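PDB 3MFN: DUF5618 domain-containing protein from Dyadobacter fermentans, which is of unknown function and folds as a compact, mostly helical domain of the DUF5618 family. Local coordinates for residues 77-85 / 142-153. Residues are numbered along the deposited sequence; the frame is centred on the assembly and turned at random.
Sequences VLFALDHYF and AEIIIDWVERRL
Within a helical bundle, Tyr84 of helix 63-85 fits knob-into-hole among Trp148, Val149, Arg152 and Leu153 of helix 132-153. The two segments run nearly parallel, 23° between their directions, with axes 9.3 Å apart at closest approach. The small side chain of Ala80 is consistent with the backbones coming this near: its CA lies 6.1 Å from the CA of Ile146, and its CB faces both methyls of Val149 equally. Toward the N-terminal end the packing is purely aliphatic. Val77 sends CG2 to Ala142 and CG1 to Ile145 CG2, while Leu81 CD2 touches both Ile145 CG2 (3.8 Å) and Val149 CG2 (3.7 Å). The Tyr84 ring leaves its helix with CG anti to the backbone N (chi1 -179°), which carries it across to the partner. There CE2 meets Trp148 CH2 at 3.6 Å, the ring planes almost perpendicular, and Leu153 CD2 lies at the phenol's edge, near its plane. In one of two Arg152 conformers, CG lies over the indole's centre and NE reaches Tyr84 OH at 3.3 Å, a long bond, doubtful as a fixed link. Gln105 OE1 is the phenol's stronger partner, tying helix 63-85 to the loop before helix 107-126. The contact is thus mostly apolar, with polar groups gathered at the Tyr84 hydroxyl.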
# COMPACT_ATOMS: atom_id res chain seq x y z
N VAL A 77 -5.44 0.48 -16.07
CA VAL A 77 -6.50 -0.30 -15.52
C VAL A 77 -7.86 0.36 -15.83
O VAL A 77 -8.81 -0.32 -16.28
CB VAL A 77 -6.33 -0.49 -13.99
CG1 VAL A 77 -7.57 -1.26 -13.37
CG2 VAL A 77 -5.04 -1.14 -13.70
N LEU A 78 -8.00 1.64 -15.53
CA LEU A 78 -9.24 2.36 -15.87
C LEU A 78 -9.60 2.28 -17.35
O LEU A 78 -10.75 2.11 -17.70
CB LEU A 78 -9.21 3.82 -15.40
CG LEU A 78 -9.04 4.07 -13.89
CD1 LEU A 78 -9.39 5.50 -13.49
CD2 LEU A 78 -9.85 3.03 -12.98
N PHE A 79 -8.60 2.36 -18.24
CA PHE A 79 -8.82 2.24 -19.66
C PHE A 79 -9.51 0.91 -20.04
O PHE A 79 -10.55 0.89 -20.72
CB PHE A 79 -7.50 2.46 -20.39
CG PHE A 79 -7.68 2.72 -21.86
CD1 PHE A 79 -7.85 1.66 -22.74
CD2 PHE A 79 -7.67 4.01 -22.36
CE1 PHE A 79 -8.03 1.90 -24.11
CE2 PHE A 79 -7.83 4.27 -23.72
CZ PHE A 79 -8.03 3.21 -24.60
N ALA A 80 -8.98 -0.21 -19.53
CA ALA A 80 -9.63 -1.50 -19.72
C ALA A 80 -11.04 -1.46 -19.13
O ALA A 80 -11.97 -1.84 -19.81
CB ALA A 80 -8.80 -2.67 -19.09
N LEU A 81 -11.20 -0.97 -17.90
CA LEU A 81 -12.53 -0.90 -17.28
C LEU A 81 -13.54 -0.03 -18.03
O LEU A 81 -14.71 -0.41 -18.16
CB LEU A 81 -12.45 -0.52 -15.79
CG LEU A 81 -11.69 -1.52 -14.88
CD1 LEU A 81 -11.54 -1.02 -13.46
CD2 LEU A 81 -12.37 -2.91 -14.85
N ASP A 82 -13.09 1.12 -18.53
CA ASP A 82 -13.97 2.05 -19.23
C ASP A 82 -14.47 1.43 -20.50
O ASP A 82 -15.63 1.65 -20.90
CB ASP A 82 -13.22 3.34 -19.59
CG ASP A 82 -13.00 4.23 -18.39
OD1 ASP A 82 -13.75 4.05 -17.43
OD2 ASP A 82 -12.09 5.08 -18.38
N HIS A 83 -13.60 0.65 -21.13
CA HIS A 83 -13.97 -0.02 -22.35
C HIS A 83 -14.98 -1.13 -22.08
O HIS A 83 -15.87 -1.31 -22.85
CB HIS A 83 -12.79 -0.57 -23.17
CG HIS A 83 -13.22 -1.14 -24.49
ND1 HIS A 83 -13.26 -0.41 -25.65
CD2 HIS A 83 -13.68 -2.38 -24.81
CE1 HIS A 83 -13.71 -1.16 -26.64
NE2 HIS A 83 -13.97 -2.36 -26.16
N TYR A 84 -14.86 -1.83 -20.96
CA TYR A 84 -15.80 -2.92 -20.65
C TYR A 84 -17.18 -2.42 -20.17
O TYR A 84 -18.23 -2.95 -20.57
CB TYR A 84 -15.18 -3.85 -19.60
CG TYR A 84 -16.03 -5.04 -19.20
CD1 TYR A 84 -16.51 -5.91 -20.15
CD2 TYR A 84 -16.34 -5.30 -17.87
CE1 TYR A 84 -17.32 -7.04 -19.79
CE2 TYR A 84 -17.14 -6.42 -17.50
CZ TYR A 84 -17.63 -7.27 -18.47
OH TYR A 84 -18.40 -8.35 -18.13
N PHE A 85 -17.18 -1.43 -19.27
CA PHE A 85 -18.40 -0.98 -18.59
C PHE A 85 -19.09 0.17 -19.36
O PHE A 85 -20.26 0.50 -19.13
CB PHE A 85 -18.08 -0.52 -17.16
CG PHE A 85 -17.74 -1.65 -16.20
CD1 PHE A 85 -18.59 -2.72 -16.04
CD2 PHE A 85 -16.62 -1.59 -15.43
CE1 PHE A 85 -18.29 -3.72 -15.15
CE2 PHE A 85 -16.33 -2.56 -14.55
CZ PHE A 85 -17.15 -3.64 -14.42
N ALA A 142 -3.11 -5.20 -10.89
CA ALA A 142 -3.48 -4.47 -12.11
C ALA A 142 -3.57 -5.41 -13.31
O ALA A 142 -4.53 -5.36 -14.03
CB ALA A 142 -2.49 -3.40 -12.39
N GLU A 143 -2.59 -6.29 -13.53
CA GLU A 143 -2.67 -7.24 -14.63
C GLU A 143 -3.83 -8.23 -14.42
O GLU A 143 -4.45 -8.67 -15.37
CB GLU A 143 -1.35 -8.00 -14.81
CG GLU A 143 -1.34 -8.95 -15.99
CD GLU A 143 -1.08 -8.25 -17.35
OE1 GLU A 143 -0.78 -7.03 -17.38
OE2 GLU A 143 -1.10 -8.96 -18.39
N ILE A 144 -4.14 -8.55 -13.17
CA ILE A 144 -5.28 -9.39 -12.86
C ILE A 144 -6.57 -8.76 -13.35
O ILE A 144 -7.42 -9.43 -13.94
CB ILE A 144 -5.40 -9.75 -11.36
CG1 ILE A 144 -4.38 -10.82 -10.97
CG2 ILE A 144 -6.79 -10.31 -11.05
CD1 ILE A 144 -4.28 -11.05 -9.40
N ILE A 145 -6.70 -7.47 -13.12
CA ILE A 145 -7.91 -6.76 -13.53
C ILE A 145 -7.97 -6.66 -15.05
O ILE A 145 -9.03 -6.81 -15.65
CB ILE A 145 -7.98 -5.31 -12.95
CG1 ILE A 145 -8.06 -5.32 -11.43
CG2 ILE A 145 -9.20 -4.60 -13.53
CD1 ILE A 145 -9.30 -6.10 -10.88
N ILE A 146 -6.84 -6.39 -15.69
CA ILE A 146 -6.87 -6.27 -17.16
C ILE A 146 -7.21 -7.63 -17.78
O ILE A 146 -7.98 -7.68 -18.73
CB ILE A 146 -5.58 -5.71 -17.71
CG1 ILE A 146 -5.42 -4.26 -17.23
CG2 ILE A 146 -5.61 -5.86 -19.25
CD1 ILE A 146 -4.07 -3.61 -17.37
N ASP A 147 -6.67 -8.72 -17.24
CA ASP A 147 -6.97 -10.04 -17.77
C ASP A 147 -8.43 -10.39 -17.53
O ASP A 147 -9.06 -11.03 -18.37
CB ASP A 147 -6.13 -11.13 -17.11
CG ASP A 147 -4.65 -11.05 -17.45
OD1 ASP A 147 -4.21 -10.27 -18.36
OD2 ASP A 147 -3.91 -11.80 -16.78
N TRP A 148 -8.97 -9.99 -16.39
CA TRP A 148 -10.39 -10.25 -16.12
C TRP A 148 -11.26 -9.60 -17.21
O TRP A 148 -12.18 -10.23 -17.76
CB TRP A 148 -10.75 -9.71 -14.73
CG TRP A 148 -12.18 -9.85 -14.38
CD1 TRP A 148 -12.78 -10.95 -13.84
CD2 TRP A 148 -13.20 -8.85 -14.50
NE1 TRP A 148 -14.12 -10.69 -13.60
CE2 TRP A 148 -14.40 -9.41 -14.00
CE3 TRP A 148 -13.21 -7.52 -14.94
CZ2 TRP A 148 -15.60 -8.71 -13.99
CZ3 TRP A 148 -14.43 -6.82 -14.92
CH2 TRP A 148 -15.61 -7.43 -14.45
N VAL A 149 -10.98 -8.35 -17.54
CA VAL A 149 -11.64 -7.64 -18.64
C VAL A 149 -11.50 -8.38 -19.96
O VAL A 149 -12.51 -8.72 -20.59
CB VAL A 149 -11.12 -6.19 -18.79
CG1 VAL A 149 -11.60 -5.56 -20.08
CG2 VAL A 149 -11.57 -5.34 -17.55
N GLU A 150 -10.26 -8.67 -20.38
CA GLU A 150 -10.03 -9.40 -21.63
C GLU A 150 -10.93 -10.63 -21.67
O GLU A 150 -11.64 -10.88 -22.64
CB GLU A 150 -8.56 -9.84 -21.75
CG GLU A 150 -8.26 -10.52 -23.11
CD GLU A 150 -6.83 -11.08 -23.26
OE1 GLU A 150 -6.25 -11.46 -22.24
OE2 GLU A 150 -6.33 -11.18 -24.42
N ARG A 151 -10.90 -11.37 -20.58
CA ARG A 151 -11.54 -12.64 -20.45
C ARG A 151 -13.07 -12.57 -20.36
O ARG A 151 -13.71 -13.57 -20.66
CB ARG A 151 -10.98 -13.29 -19.21
CG ARG A 151 -11.40 -14.70 -18.98
CD ARG A 151 -10.56 -15.25 -17.85
NE ARG A 151 -11.18 -14.93 -16.56
CZ ARG A 151 -10.60 -14.29 -15.55
NH1 ARG A 151 -11.31 -14.10 -14.44
NH2 ARG A 151 -9.33 -13.89 -15.60
N ARG A 152 -13.64 -11.44 -19.93
CA ARG A 152 -15.09 -11.24 -19.96
C ARG A 152 -15.55 -10.87 -21.37
O ARG A 152 -16.52 -11.42 -21.88
CB ARG A 152 -15.52 -10.14 -18.97
CG ARG A 152 -15.24 -10.47 -17.50
CD ARG A 152 -16.17 -11.55 -16.95
NE ARG A 152 -17.39 -10.95 -16.44
CZ ARG A 152 -18.34 -11.59 -15.77
NH1 ARG A 152 -18.26 -12.90 -15.50
NH2 ARG A 152 -19.39 -10.90 -15.36
N LEU A 153 -14.81 -9.95 -21.99
CA LEU A 153 -15.13 -9.45 -23.33
C LEU A 153 -15.13 -10.52 -24.43
O LEU A 153 -15.80 -10.36 -25.45
CB LEU A 153 -14.17 -8.34 -23.73
CG LEU A 153 -14.21 -7.03 -22.92
CD1 LEU A 153 -12.96 -6.21 -23.20
CD2 LEU A 153 -15.47 -6.22 -23.22